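Local coordinates for putative malic enzyme ((S)-malate:NAD+ oxidoreductase (decarboxylating)) (Streptococcus pyogenes, PDB 2A9F), which probably catalyses the NAD-dependent oxidative decarboxylation of (S)-malate, using a divalent metal ion such as magnesium or manganese, at the interface of chains A and B. Numbering follows the deposited sequence. Chains: chain A/B, putative malic enzyme ((S)-malate:NAD+ oxidoreductase (decarboxylating)).

The interface of chains A and B. Residues chain A 62-63, 127, 129-130; chain B 89, 109-111.
The pyrrolidine ring of A:Pro129 meets B:Val111 with the CB corner at its edge, not with a face, 3.8 Å from the methyl CG2; B:Pro109 takes part through its carbonyl O, 3.7 Å from A:Thr130 CG2. The restricted phi of A:Pro129 probably suits the 3-10 helix 128-130. Next to it A:Thr130 projects across to chain B. Its hydroxyl OG1 accepts a hydrogen bond from the backbone N of B:Val111, at an angle of 151° at the hydrogen, and donates one to the carbonyl O of the same residue, 3.0 Å away. That second bond lies in the carbonyl plane, on a lone pair. A threonine can thus satisfy an N-H and a C=O of the partner's backbone with one hydroxyl, while its methyl serves the apolar side. The compact, branched B:Val111 lays CG2 on A:Thr130 CA, 3.6 Å away, while its backbone serves the hydroxyl. With CG2 anti to the backbone N and OG1 beside it (chi1 -71°), the threonine methyl points to B:Met89, whose terminal CE lies 3.6 Å from it. The flexible thioether is bent at chi2 (64°), crosses A:Thr130 at about a right angle and has its CG 3.9 Å from A:Thr62 CB. The CE methyl also lies beside A:Thr63 OG1. On the other flank leucine and isoleucine supply apolar methyls: the tip methyl CD2 of A:Leu127 meets the beta-branch methyl CG2 of B:Ile110, 3.7 Å away, the side chains crossing obliquely. In the fold, the end of helix 117-127 and the 3-10 turn 128-130 of one subunit pack against strand 106-111 and helix 85-102 of the other, which also meets loop residue A:Thr62 and 3-10 helix 63-65; the two-fold axis repeats the patch, but the structure alone does not show whether this dimer is biological.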
# COMPACT_ATOMS: atom_id res chain seq x y z
N THR A 62 14.19 -1.83 4.91
CA THR A 62 12.78 -1.46 4.80
C THR A 62 11.94 -2.67 4.44
O THR A 62 12.49 -3.73 4.13
CB THR A 62 12.54 -0.38 3.73
OG1 THR A 62 12.54 -0.97 2.43
CG2 THR A 62 13.64 0.68 3.80
N THR A 63 10.63 -2.53 4.47
CA THR A 63 9.78 -3.66 4.13
C THR A 63 9.74 -3.96 2.65
O THR A 63 9.11 -4.90 2.23
CB THR A 63 8.34 -3.48 4.65
OG1 THR A 63 7.79 -2.24 4.18
CG2 THR A 63 8.32 -3.52 6.15
N LEU A 127 4.84 4.08 -7.48
CA LEU A 127 4.73 3.29 -6.26
C LEU A 127 5.93 2.38 -6.12
O LEU A 127 6.38 2.10 -5.01
CB LEU A 127 3.48 2.41 -6.28
CG LEU A 127 2.11 3.06 -6.16
CD1 LEU A 127 1.04 2.07 -6.49
CD2 LEU A 127 1.94 3.59 -4.75
N PRO A 129 9.02 2.32 -5.81
CA PRO A 129 10.00 2.50 -4.73
C PRO A 129 9.61 1.78 -3.44
O PRO A 129 10.46 1.19 -2.77
CB PRO A 129 10.01 4.02 -4.53
CG PRO A 129 9.74 4.52 -5.89
CD PRO A 129 8.64 3.62 -6.38
N THR A 130 8.32 1.86 -3.12
CA THR A 130 7.75 1.27 -1.92
C THR A 130 7.87 -0.23 -1.81
O THR A 130 8.18 -0.78 -0.75
CB THR A 130 6.24 1.61 -1.83
OG1 THR A 130 6.06 3.00 -1.53
CG2 THR A 130 5.56 0.76 -0.77
N MET B 89 11.11 5.81 3.34
CA MET B 89 10.37 4.61 3.76
C MET B 89 10.55 4.23 5.23
O MET B 89 9.58 3.82 5.89
CB MET B 89 10.75 3.44 2.84
CG MET B 89 9.78 2.28 2.87
SD MET B 89 8.12 2.65 2.26
CE MET B 89 7.46 1.09 2.32
N PRO B 109 2.64 2.21 4.82
CA PRO B 109 3.60 3.21 4.34
C PRO B 109 3.69 3.12 2.82
O PRO B 109 3.76 2.03 2.27
CB PRO B 109 4.89 2.77 5.00
CG PRO B 109 4.78 1.27 4.97
CD PRO B 109 3.34 1.05 5.41
N ILE B 110 3.68 4.27 2.16
CA ILE B 110 3.78 4.32 0.71
C ILE B 110 4.62 5.50 0.24
O ILE B 110 4.28 6.65 0.48
CB ILE B 110 2.40 4.43 0.07
CG1 ILE B 110 1.69 3.08 0.11
CG2 ILE B 110 2.52 4.95 -1.34
CD1 ILE B 110 0.37 3.10 -0.58
N VAL B 111 5.73 5.22 -0.44
CA VAL B 111 6.55 6.31 -0.93
C VAL B 111 6.36 6.48 -2.44
O VAL B 111 5.97 5.53 -3.13
CB VAL B 111 8.01 6.06 -0.60
CG1 VAL B 111 8.21 6.17 0.91
CG2 VAL B 111 8.41 4.69 -1.11